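Local coordinates for lipopolysaccharide biosynthesis protein wbpB (PDB 3O9Z) that acts as an NAD-dependent sugar dehydrogenase, probably using 2-oxoglutarate to recycle the cofactor, in the biosynthesis of 2,3-diacetamido-2,3-dideoxy-D-mannuronic acid, at residues Gly96-Leu105 and Gly123-Gln131; Leu105-Lys116 and Leu281-Ala292. All coordinates share one frame; numbering follows the deposited sequence. Where two conformers were deposited one is given.

Contact 1. Residues Gly96-Leu105 and Gly123-Gln131; sequences GANALSEKPL and GRRVYTVLQ. With NAD (nicotinamide-adenine-dinucleotide), chain E; AKG (2-oxoglutaric acid), chain F.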
loop_
_atom_site.group_PDB
_atom_site.type_symbol
_atom_site.label_atom_id
_atom_site.label_comp_id
_atom_site.label_asym_id
_atom_site.label_seq_id
_atom_site.Cartn_x
_atom_site.Cartn_y
_atom_site.Cartn_z
ATOM N N GLY A 96 -16.504 10.041 21.221
ATOM C CA GLY A 96 -17.826 9.980 21.831
ATOM C C GLY A 96 -18.774 8.969 21.248
ATOM O O GLY A 96 -19.979 9.084 21.363
ATOM N N ALA A 97 -18.247 7.827 20.794
ATOM C CA ALA A 97 -19.050 6.735 20.250
ATOM C C ALA A 97 -18.667 5.439 21.013
ATOM O O ALA A 97 -17.569 5.339 21.592
ATOM C CB ALA A 97 -18.710 6.499 18.746
ATOM N N ASN A 98 -19.597 4.509 20.974
ATOM C CA ASN A 98 -19.341 3.151 21.485
ATOM C C ASN A 98 -18.611 2.437 20.354
ATOM O O ASN A 98 -18.521 2.946 19.227
ATOM C CB ASN A 98 -20.657 2.426 21.792
ATOM C CG ASN A 98 -21.308 2.889 23.129
ATOM O OD1 ASN A 98 -20.778 3.608 23.946
ATOM N ND2 ASN A 98 -22.447 2.329 23.381
ATOM N N ALA A 99 -18.079 1.260 20.669
ATOM C CA ALA A 99 -17.358 0.438 19.692
ATOM C C ALA A 99 -17.961 -0.928 19.633
ATOM O O ALA A 99 -18.322 -1.519 20.684
ATOM C CB ALA A 99 -15.900 0.366 20.068
ATOM N N LEU A 100 -18.010 -1.488 18.433
ATOM C CA LEU A 100 -18.370 -2.871 18.280
ATOM C C LEU A 100 -17.304 -3.479 17.395
ATOM O O LEU A 100 -17.323 -3.296 16.167
ATOM C CB LEU A 100 -19.731 -3.100 17.646
ATOM C CG LEU A 100 -20.164 -4.555 17.350
ATOM C CD1 LEU A 100 -19.843 -5.528 18.522
ATOM C CD2 LEU A 100 -21.596 -4.716 16.854
ATOM N N SER A 101 -16.411 -4.213 18.023
ATOM C CA SER A 101 -15.239 -4.707 17.315
ATOM C C SER A 101 -15.357 -6.190 16.998
ATOM O O SER A 101 -15.869 -6.979 17.782
ATOM C CB SER A 101 -14.019 -4.525 18.189
ATOM O OG SER A 101 -12.826 -4.937 17.561
ATOM N N GLU A 102 -14.887 -6.551 15.803
ATOM C CA GLU A 102 -14.657 -7.975 15.537
ATOM C C GLU A 102 -13.793 -8.598 16.614
ATOM O O GLU A 102 -12.974 -7.940 17.267
ATOM C CB GLU A 102 -14.028 -8.163 14.150
ATOM C CG GLU A 102 -15.063 -8.270 13.047
ATOM C CD GLU A 102 -15.905 -9.530 13.123
ATOM O OE1 GLU A 102 -15.522 -10.431 13.952
ATOM O OE2 GLU A 102 -16.885 -9.683 12.369
ATOM N N LYS A 103 -13.866 -9.932 16.677
ATOM C CA LYS A 103 -12.918 -10.712 17.479
ATOM C C LYS A 103 -11.530 -10.721 16.839
ATOM O O LYS A 103 -11.390 -10.493 15.622
ATOM C CB LYS A 103 -13.435 -12.138 17.749
ATOM C CG LYS A 103 -14.049 -12.888 16.553
ATOM C CD LYS A 103 -13.162 -13.062 15.293
ATOM C CE LYS A 103 -11.904 -13.891 15.536
ATOM N NZ LYS A 103 -11.183 -13.940 14.190
ATOM N N PRO A 104 -10.489 -10.929 17.632
ATOM C CA PRO A 104 -10.457 -10.818 19.114
ATOM C C PRO A 104 -10.703 -9.350 19.433
ATOM O O PRO A 104 -10.239 -8.482 18.696
ATOM C CB PRO A 104 -9.011 -11.202 19.471
ATOM C CG PRO A 104 -8.207 -10.749 18.221
ATOM C CD PRO A 104 -9.138 -11.085 17.073
ATOM N N LEU A 105 -11.408 -9.040 20.519
ATOM C CA LEU A 105 -11.690 -7.631 20.836
ATOM C C LEU A 105 -10.425 -6.771 20.820
ATOM O O LEU A 105 -10.408 -5.693 20.185
ATOM C CB LEU A 105 -12.399 -7.590 22.229
ATOM C CG LEU A 105 -12.950 -6.219 22.693
ATOM C CD1 LEU A 105 -13.740 -5.595 21.561
ATOM C CD2 LEU A 105 -13.865 -6.455 23.914
ATOM N N GLY A 123 -17.382 7.654 29.508
ATOM C CA GLY A 123 -18.776 7.199 29.560
ATOM C C GLY A 123 -19.306 6.379 28.422
ATOM O O GLY A 123 -20.501 6.152 28.305
ATOM N N ARG A 124 -18.398 5.851 27.592
ATOM C CA ARG A 124 -18.832 5.019 26.471
ATOM C C ARG A 124 -18.460 3.563 26.759
ATOM O O ARG A 124 -17.735 3.278 27.743
ATOM C CB ARG A 124 -18.119 5.456 25.181
ATOM C CG ARG A 124 -18.267 6.945 24.924
ATOM C CD ARG A 124 -19.704 7.340 24.733
ATOM N NE ARG A 124 -19.807 8.787 24.535
ATOM C CZ ARG A 124 -20.887 9.453 24.143
ATOM N NH1 ARG A 124 -20.873 10.782 24.088
ATOM N NH2 ARG A 124 -22.022 8.779 23.950
ATOM N N ARG A 125 -18.951 2.685 25.883
ATOM C CA ARG A 125 -18.765 1.222 26.041
ATOM C C ARG A 125 -18.119 0.560 24.825
ATOM O O ARG A 125 -18.369 0.951 23.672
ATOM C CB ARG A 125 -20.099 0.552 26.316
ATOM C CG ARG A 125 -20.700 0.964 27.708
ATOM C CD ARG A 125 -19.835 0.559 28.902
ATOM N NE ARG A 125 -19.505 -0.870 28.919
ATOM C CZ ARG A 125 -20.336 -1.854 29.236
ATOM N NH1 ARG A 125 -19.903 -3.114 29.203
ATOM N NH2 ARG A 125 -21.574 -1.608 29.635
ATOM N N VAL A 126 -17.398 -0.517 25.130
ATOM C CA VAL A 126 -16.720 -1.364 24.140
ATOM C C VAL A 126 -17.378 -2.722 24.087
ATOM O O VAL A 126 -17.402 -3.406 25.127
ATOM C CB VAL A 126 -15.271 -1.522 24.537
ATOM C CG1 VAL A 126 -14.522 -2.325 23.435
ATOM C CG2 VAL A 126 -14.632 -0.140 24.784
ATOM N N TYR A 127 -17.840 -3.141 22.907
ATOM C CA TYR A 127 -18.385 -4.465 22.656
ATOM C C TYR A 127 -17.740 -5.250 21.528
ATOM O O TYR A 127 -16.962 -4.675 20.781
ATOM C CB TYR A 127 -19.861 -4.387 22.379
ATOM C CG TYR A 127 -20.611 -3.714 23.513
ATOM C CD1 TYR A 127 -20.847 -4.407 24.679
ATOM C CD2 TYR A 127 -21.032 -2.398 23.425
ATOM C CE1 TYR A 127 -21.524 -3.820 25.741
ATOM C CE2 TYR A 127 -21.745 -1.797 24.483
ATOM C CZ TYR A 127 -21.976 -2.531 25.632
ATOM O OH TYR A 127 -22.649 -1.978 26.707
ATOM N N THR A 128 -17.973 -6.558 21.488
ATOM C CA THR A 128 -17.270 -7.404 20.520
ATOM C C THR A 128 -18.169 -8.452 19.875
ATOM O O THR A 128 -19.232 -8.846 20.366
ATOM C CB THR A 128 -15.978 -7.991 21.134
ATOM O OG1 THR A 128 -15.119 -8.596 20.148
ATOM C CG2 THR A 128 -16.338 -9.016 22.173
ATOM N N VAL A 129 -17.766 -8.906 18.687
ATOM C CA VAL A 129 -18.499 -9.950 17.966
ATOM C C VAL A 129 -17.932 -11.328 18.352
ATOM O O VAL A 129 -16.801 -11.685 17.999
ATOM C CB VAL A 129 -18.364 -9.767 16.432
ATOM C CG1 VAL A 129 -19.084 -10.884 15.643
ATOM C CG2 VAL A 129 -18.885 -8.405 16.049
ATOM N N LEU A 130 -18.730 -12.075 19.103
ATOM C CA LEU A 130 -18.378 -13.452 19.454
ATOM C C LEU A 130 -19.584 -14.299 19.077
ATOM O O LEU A 130 -20.447 -14.586 19.907
ATOM C CB LEU A 130 -18.091 -13.584 20.963
ATOM C CG LEU A 130 -16.751 -12.956 21.333
ATOM C CD1 LEU A 130 -16.674 -12.539 22.821
ATOM C CD2 LEU A 130 -15.575 -13.799 20.890
ATOM N N GLN A 131 -19.744 -14.646 17.804
ATOM C CA GLN A 131 -21.011 -15.247 17.412
ATOM C C GLN A 131 -21.257 -16.620 17.988
ATOM O O GLN A 131 -22.392 -17.067 17.936
ATOM C CB GLN A 131 -21.154 -15.242 15.883
ATOM C CG GLN A 131 -20.341 -16.284 15.147
ATOM C CD GLN A 131 -19.090 -15.749 14.470
ATOM O OE1 GLN A 131 -18.740 -16.213 13.368
ATOM N NE2 GLN A 131 -18.454 -14.742 15.049
HETATM P PA NAD E . -9.349 -8.850 5.425
HETATM O O1A NAD E . -10.204 -9.470 4.386
HETATM O O2A NAD E . -7.814 -8.866 5.342
HETATM O O5B NAD E . -9.899 -7.370 5.440
HETATM C C5B NAD E . -9.211 -6.495 6.290
HETATM C C4B NAD E . -9.552 -5.046 5.864
HETATM O O4B NAD E . -9.025 -4.089 6.819
HETATM C C3B NAD E . -8.819 -4.741 4.528
HETATM O O3B NAD E . -9.740 -4.296 3.512
HETATM C C2B NAD E . -7.756 -3.691 4.898
HETATM O O2B NAD E . -7.444 -2.756 3.856
HETATM C C1B NAD E . -8.542 -2.985 6.043
HETATM N N9A NAD E . -7.621 -2.175 6.882
HETATM C C8A NAD E . -6.277 -2.180 7.097
HETATM N N7A NAD E . -5.926 -1.194 7.920
HETATM C C5A NAD E . -7.054 -0.460 8.188
HETATM C C6A NAD E . -7.345 0.722 8.970
HETATM N N6A NAD E . -6.334 1.395 9.601
HETATM N N1A NAD E . -8.633 1.045 8.961
HETATM C C2A NAD E . -9.668 0.463 8.371
HETATM N N3A NAD E . -9.416 -0.632 7.609
HETATM C C4A NAD E . -8.154 -1.074 7.565
HETATM O O3 NAD E . -9.734 -9.482 6.843
HETATM P PN NAD E . -11.086 -10.017 7.416
HETATM O O1N NAD E . -11.104 -11.540 7.287
HETATM O O2N NAD E . -12.238 -9.225 6.862
HETATM O O5D NAD E . -10.905 -9.824 8.992
HETATM C C5D NAD E . -11.295 -8.552 9.445
HETATM C C4D NAD E . -11.529 -8.698 10.960
HETATM O O4D NAD E . -12.711 -9.519 11.084
HETATM C C3D NAD E . -10.403 -9.370 11.759
HETATM O O3D NAD E . -10.464 -8.793 13.102
HETATM C C2D NAD E . -10.920 -10.815 11.852
HETATM O O2D NAD E . -10.462 -11.480 13.020
HETATM C C1D NAD E . -12.450 -10.708 11.852
HETATM N N1N NAD E . -13.113 -11.891 11.305
HETATM C C2N NAD E . -14.106 -12.441 11.971
HETATM C C3N NAD E . -14.818 -13.545 11.549
HETATM C C7N NAD E . -15.848 -14.059 12.470
HETATM O O7N NAD E . -16.384 -13.333 13.334
HETATM N N7N NAD E . -16.240 -15.300 12.207
HETATM C C4N NAD E . -14.464 -14.095 10.310
HETATM C C5N NAD E . -13.468 -13.437 9.587
HETATM C C6N NAD E . -12.796 -12.319 10.073
HETATM C C1 AKG F . -11.514 -15.783 10.964
HETATM O O1 AKG F . -11.201 -16.302 9.861
HETATM O O2 AKG F . -10.943 -14.775 11.395
HETATM C C2 AKG F . -12.634 -16.251 11.753
HETATM O O5 AKG F . -12.886 -15.686 12.815
HETATM C C3 AKG F . -13.456 -17.427 11.295
HETATM C C4 AKG F . -12.891 -18.677 11.967
HETATM C C5 AKG F . -13.505 -19.968 11.464
HETATM O O3 AKG F . -13.627 -20.149 10.237
HETATM O O4 AKG F . -13.879 -20.817 12.277
#

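Contact 2. Residues Leu105-Lys116 and Leu281-Ala292; sequences LVLWPEEIARLK and LDEAAEAIRVAA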
loop_
_atom_site.group_PDB
_atom_site.type_symbol
_atom_site.label_atom_id
_atom_site.label_comp_id
_atom_site.label_asym_id
_atom_site.label_seq_id
_atom_site.Cartn_x
_atom_site.Cartn_y
_atom_site.Cartn_z
ATOM N N LEU A 105 -11.408 -9.040 20.519
ATOM C CA LEU A 105 -11.690 -7.631 20.836
ATOM C C LEU A 105 -10.425 -6.771 20.820
ATOM O O LEU A 105 -10.408 -5.693 20.185
ATOM C CB LEU A 105 -12.399 -7.590 22.229
ATOM C CG LEU A 105 -12.950 -6.219 22.693
ATOM C CD1 LEU A 105 -13.740 -5.595 21.561
ATOM C CD2 LEU A 105 -13.865 -6.455 23.914
ATOM N N VAL A 106 -9.372 -7.195 21.514
ATOM C CA VAL A 106 -8.041 -6.633 21.420
ATOM C C VAL A 106 -7.029 -7.770 21.541
ATOM O O VAL A 106 -7.445 -8.927 21.744
ATOM C CB VAL A 106 -7.729 -5.541 22.474
ATOM C CG1 VAL A 106 -8.732 -4.366 22.367
ATOM C CG2 VAL A 106 -7.804 -6.160 23.926
ATOM N N LEU A 107 -5.754 -7.466 21.404
ATOM C CA LEU A 107 -4.699 -8.486 21.418
ATOM C C LEU A 107 -4.203 -8.790 22.820
ATOM O O LEU A 107 -3.741 -9.887 23.093
ATOM C CB LEU A 107 -3.517 -8.133 20.501
ATOM C CG LEU A 107 -3.830 -8.179 18.995
ATOM C CD1 LEU A 107 -2.518 -7.818 18.246
ATOM C CD2 LEU A 107 -4.361 -9.616 18.752
ATOM N N TRP A 108 -4.221 -7.816 23.734
ATOM C CA TRP A 108 -3.511 -7.970 25.024
ATOM C C TRP A 108 -4.385 -7.635 26.233
ATOM O O TRP A 108 -5.147 -6.690 26.217
ATOM C CB TRP A 108 -2.289 -7.048 25.046
ATOM C CG TRP A 108 -1.301 -7.364 23.976
ATOM C CD1 TRP A 108 -1.166 -6.742 22.753
ATOM C CD2 TRP A 108 -0.313 -8.398 24.011
ATOM N NE1 TRP A 108 -0.137 -7.327 22.046
ATOM C CE2 TRP A 108 0.398 -8.349 22.785
ATOM C CE3 TRP A 108 0.063 -9.355 24.956
ATOM C CZ2 TRP A 108 1.456 -9.215 22.502
ATOM C CZ3 TRP A 108 1.100 -10.245 24.646
ATOM C CH2 TRP A 108 1.790 -10.156 23.442
ATOM N N PRO A 109 -4.177 -8.350 27.356
ATOM C CA PRO A 109 -4.814 -7.925 28.609
ATOM C C PRO A 109 -4.515 -6.465 29.023
ATOM O O PRO A 109 -5.435 -5.871 29.547
ATOM C CB PRO A 109 -4.242 -8.901 29.657
ATOM C CG PRO A 109 -3.949 -10.171 28.810
ATOM C CD PRO A 109 -3.411 -9.605 27.493
ATOM N N GLU A 110 -3.325 -5.940 28.747
ATOM C CA GLU A 110 -3.017 -4.535 29.115
ATOM C C GLU A 110 -3.957 -3.602 28.342
ATOM O O GLU A 110 -4.415 -2.582 28.862
ATOM C CB GLU A 110 -1.572 -4.225 28.783
ATOM C CG GLU A 110 -1.095 -2.810 29.102
ATOM C CD GLU A 110 0.343 -2.608 28.679
ATOM O OE1 GLU A 110 0.754 -1.446 28.466
ATOM O OE2 GLU A 110 1.059 -3.628 28.556
ATOM N N GLU A 111 -4.336 -3.985 27.115
ATOM C CA GLU A 111 -5.248 -3.175 26.310
ATOM C C GLU A 111 -6.662 -3.226 26.894
ATOM O O GLU A 111 -7.362 -2.210 26.967
ATOM C CB GLU A 111 -5.231 -3.615 24.819
ATOM C CG GLU A 111 -3.876 -3.344 24.192
ATOM C CD GLU A 111 -3.710 -3.982 22.825
ATOM O OE1 GLU A 111 -4.333 -5.035 22.604
ATOM O OE2 GLU A 111 -3.014 -3.372 21.981
ATOM N N ILE A 112 -7.124 -4.405 27.341
ATOM C CA ILE A 112 -8.392 -4.538 28.032
ATOM C C ILE A 112 -8.381 -3.595 29.271
ATOM O O ILE A 112 -9.383 -2.881 29.430
ATOM C CB ILE A 112 -8.650 -6.003 28.510
ATOM C CG1 ILE A 112 -8.915 -6.934 27.305
ATOM C CG2 ILE A 112 -9.798 -6.033 29.501
ATOM C CD1 ILE A 112 -10.240 -6.773 26.627
ATOM N N ALA A 113 -7.285 -3.598 30.038
ATOM C CA ALA A 113 -7.211 -2.785 31.271
ATOM C C ALA A 113 -7.273 -1.288 30.935
ATOM O O ALA A 113 -7.968 -0.519 31.621
ATOM C CB ALA A 113 -5.970 -3.120 32.044
ATOM N N ARG A 114 -6.583 -0.861 29.883
ATOM C CA ARG A 114 -6.573 0.546 29.531
ATOM C C ARG A 114 -7.935 0.925 28.996
ATOM O O ARG A 114 -8.448 2.027 29.278
ATOM C CB ARG A 114 -5.466 0.860 28.520
ATOM C CG ARG A 114 -4.024 0.633 28.903
ATOM C CD ARG A 114 -3.472 1.639 29.908
ATOM N NE ARG A 114 -2.353 1.050 30.651
ATOM C CZ ARG A 114 -1.574 1.711 31.506
ATOM N NH1 ARG A 114 -1.776 3.003 31.737
ATOM N NH2 ARG A 114 -0.585 1.081 32.128
ATOM N N LEU A 115 -8.584 0.060 28.206
ATOM C CA LEU A 115 -9.946 0.283 27.767
ATOM C C LEU A 115 -10.982 0.429 28.863
ATOM O O LEU A 115 -11.855 1.280 28.766
ATOM C CB LEU A 115 -10.395 -0.708 26.662
ATOM C CG LEU A 115 -9.662 -0.733 25.325
ATOM C CD1 LEU A 115 -10.446 -1.780 24.468
ATOM C CD2 LEU A 115 -9.760 0.676 24.687
ATOM N N LYS A 116 -10.785 -0.303 29.959
ATOM C CA LYS A 116 -11.652 -0.114 31.113
ATOM C C LYS A 116 -11.510 1.317 31.658
ATOM O O LYS A 116 -12.485 1.990 31.928
ATOM C CB LYS A 116 -11.307 -1.176 32.170
ATOM C CG LYS A 116 -11.760 -2.584 31.806
ATOM C CD LYS A 116 -13.266 -2.737 31.839
ATOM C CE LYS A 116 -13.772 -2.856 33.279
ATOM N NZ LYS A 116 -15.228 -3.198 33.332
ATOM N N LEU A 281 -15.929 -5.789 27.708
ATOM C CA LEU A 281 -14.585 -6.050 28.137
ATOM C C LEU A 281 -14.571 -7.200 29.137
ATOM O O LEU A 281 -13.685 -8.043 29.094
ATOM C CB LEU A 281 -13.947 -4.792 28.758
ATOM C CG LEU A 281 -13.894 -3.626 27.764
ATOM C CD1 LEU A 281 -13.504 -2.291 28.448
ATOM C CD2 LEU A 281 -12.828 -3.937 26.746
ATOM N N ASP A 282 -15.487 -7.148 30.095
ATOM C CA ASP A 282 -15.485 -8.177 31.138
ATOM C C ASP A 282 -15.737 -9.572 30.553
ATOM O O ASP A 282 -15.165 -10.541 31.070
ATOM C CB ASP A 282 -16.549 -7.886 32.197
ATOM C CG ASP A 282 -16.218 -6.665 33.040
ATOM O OD1 ASP A 282 -15.075 -6.162 33.014
ATOM O OD2 ASP A 282 -17.137 -6.248 33.773
ATOM N N GLU A 283 -16.631 -9.704 29.579
ATOM C CA GLU A 283 -16.942 -10.966 28.908
ATOM C C GLU A 283 -15.764 -11.445 28.066
ATOM O O GLU A 283 -15.427 -12.627 28.067
ATOM C CB GLU A 283 -18.183 -10.857 28.035
ATOM C CG GLU A 283 -19.490 -10.842 28.821
ATOM C CD GLU A 283 -19.791 -9.504 29.487
ATOM O OE1 GLU A 283 -20.486 -9.520 30.527
ATOM O OE2 GLU A 283 -19.347 -8.429 29.017
ATOM N N ALA A 284 -15.097 -10.522 27.385
ATOM C CA ALA A 284 -14.063 -10.925 26.413
ATOM C C ALA A 284 -12.695 -11.188 27.026
ATOM O O ALA A 284 -11.770 -11.804 26.436
ATOM C CB ALA A 284 -13.941 -9.786 25.350
ATOM N N ALA A 285 -12.513 -10.673 28.249
ATOM C CA ALA A 285 -11.167 -10.610 28.758
ATOM C C ALA A 285 -10.513 -11.987 28.946
ATOM O O ALA A 285 -9.344 -12.125 28.696
ATOM C CB ALA A 285 -11.133 -9.871 30.143
ATOM N N GLU A 286 -11.261 -12.958 29.474
ATOM C CA GLU A 286 -10.603 -14.213 29.805
ATOM C C GLU A 286 -9.974 -14.936 28.614
ATOM O O GLU A 286 -8.843 -15.390 28.684
ATOM C CB GLU A 286 -11.579 -15.133 30.514
ATOM C CG GLU A 286 -11.003 -16.541 30.808
ATOM C CD GLU A 286 -9.784 -16.605 31.699
ATOM O OE1 GLU A 286 -9.130 -17.676 31.756
ATOM O OE2 GLU A 286 -9.418 -15.601 32.358
ATOM N N ALA A 287 -10.709 -14.980 27.503
ATOM C CA ALA A 287 -10.132 -15.651 26.335
ATOM C C ALA A 287 -8.957 -14.904 25.742
ATOM O O ALA A 287 -8.002 -15.502 25.309
ATOM C CB ALA A 287 -11.218 -15.825 25.277
ATOM N N ILE A 288 -9.004 -13.569 25.867
ATOM C CA ILE A 288 -7.822 -12.794 25.497
ATOM C C ILE A 288 -6.565 -13.032 26.357
ATOM O O ILE A 288 -5.449 -13.144 25.888
ATOM C CB ILE A 288 -8.211 -11.289 25.410
ATOM C CG1 ILE A 288 -9.075 -11.070 24.148
ATOM C CG2 ILE A 288 -6.979 -10.404 25.327
ATOM C CD1 ILE A 288 -9.890 -9.823 24.221
ATOM N N ARG A 289 -6.824 -13.248 27.652
ATOM C CA ARG A 289 -5.731 -13.570 28.560
ATOM C C ARG A 289 -5.102 -14.928 28.221
ATOM O O ARG A 289 -3.896 -15.062 28.136
ATOM C CB ARG A 289 -6.248 -13.542 30.001
ATOM C CG ARG A 289 -5.156 -13.859 30.986
ATOM C CD ARG A 289 -5.748 -14.004 32.400
ATOM N NE ARG A 289 -6.479 -15.270 32.603
ATOM C CZ ARG A 289 -5.913 -16.379 33.055
ATOM N NH1 ARG A 289 -4.611 -16.423 33.313
ATOM N NH2 ARG A 289 -6.669 -17.465 33.156
ATOM N N VAL A 290 -5.958 -15.915 27.935
ATOM C CA VAL A 290 -5.472 -17.224 27.518
ATOM C C VAL A 290 -4.695 -17.218 26.200
ATOM O O VAL A 290 -3.566 -17.710 26.072
ATOM C CB VAL A 290 -6.639 -18.219 27.384
ATOM C CG1 VAL A 290 -6.140 -19.558 26.865
ATOM C CG2 VAL A 290 -7.351 -18.388 28.718
ATOM N N ALA A 291 -5.295 -16.553 25.211
ATOM C CA ALA A 291 -4.627 -16.467 23.935
ATOM C C ALA A 291 -3.292 -15.737 24.000
ATOM O O ALA A 291 -2.288 -16.121 23.360
ATOM C CB ALA A 291 -5.555 -15.847 22.887
ATOM N N ALA A 292 -3.283 -14.676 24.808
ATOM C CA ALA A 292 -2.019 -13.937 24.928
ATOM C C ALA A 292 -0.897 -14.747 25.600
ATOM O O ALA A 292 0.252 -14.736 25.129
ATOM C CB ALA A 292 -2.266 -12.624 25.696
#

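Contact 1. Residues Gly96-Leu105 and Gly123-Gln131
A99 is bonded to both R125 and Y127 across two parallel strands, 98-101 and 126-128, the fifth and sixth of the Rossmann sheet that binds NAD, linked through a beta-alpha-beta crossover by helix 109-122. A99 N gives its hydrogen to R125 O, Y127 N donates to A99 O, and S101 N closes on Y127 O, nearly straight at 172°. On its other side strand 98-101 pairs with strand 75-78, through backbone bonds of N98, L100 and E102 to D74, L76 and I78. Before the first strand pair the side chain of N98 stands in for a backbone carbonyl: OD1 takes R125 N at 2.8 Å, with the donor above the amide plane. S101 O has two donors, V129 N at 2.9 Å and T128 OG1 at 3.0 Å, arriving from opposite faces of its plane; with OG1 anti to the backbone N (chi1 -168°), T128 can reach back to it. L105 presses CD1 onto T128 CB, a tight 3.3 Å. V129 O, by contrast, is buried with K103 CG nearby and has no polar partner in the model.

Beyond the strands the two segments run on to the NAD and 2-oxoglutarate pocket. E102 lies beside the nicotinamide, its OE2 held by H19 and H266. K103, its side chain folded back on itself, turns NZ between the ribose O2D of NAD and the keto oxygen O5 of 2-oxoglutarate, with N183 O as a further partner. Q131 reads the carboxamide with both ends of its own amide: OE1 accepts from NAD N7N at 2.9 Å, and NE2 donates to NAD O7N at 3.0 Å.

Contact 2. Residues Leu105-Lys116 and Leu281-Ala292
L281, I112 and I288 make the apolar centre where helix 109-116 meets helix 281-292, the two running roughly antiparallel at 156° with axes 9.9 Å apart. I112 and L281 lie alongside each other, pointing opposite ways, and I112 CD1 sits between two partners, L281 CD2 at 3.8 Å and I288 CD1 at 3.9 Å. The two branches of L281 divide the work: CD2 also meets L105 CD2, whereas CD1 lies against L115 CB and the aliphatic part of K116. A284 offers a bare methyl to the same L105 branch, with its CB 3.6 Å from CD2, at the loop that leads into helix 109-116.

I288 extends the apolar patch toward that loop. Its CG1 stands anti to the carbonyl carbon (chi1 -72°), which carries CD1 to the V106 backbone; V106 O, 3.6 Å from I288 CD1, is buried without a polar partner in the model. Next along, A292 CB packs on P109 CD at 3.7 Å and against the W108 ring. W108 occupies the N-cap position, and its backbone N bonds to the carboxylate of E111 one turn on, the donor lying above the carboxylate plane.

At the opposite end the contact turns polar. The folded chain of K116 runs along L281, bringing NZ to D282 OD1 in an exposed salt bridge of 3.0 Å on the syn side of the carboxylate. R289 points its guanidinium elsewhere, gripping E286 side-on through NE and NH2. Strand 126-128 lies against this helix pair, V126 on L281 and T128 on A284; helix 85-94 packs on L115, while helix 186-196 touches A287 and V290 of helix 281-292.

Contact 1 and contact 2 share L105 and sit with centres about 12 Å apart: one pairs the strands on either end of the crossover, the other seats its connecting helix against helix 281-294 from late in the chain. Side chains of the two also touch directly, V126 CG1 with L281 CD2 at 4.1 Å and with L115 CD1 at 4.2 Å, and T128 CG2 with A284 CB at 4.1 Å. Only contact 1 reaches the ligands, through E102, K103 and Q131. Contact 2 stays a layer back: its L107 side chain is about 8 Å from NAD and about 11 Å from 2-oxoglutarate, and that side chain lies about 4 Å from the side chain of N82, which binds NAD.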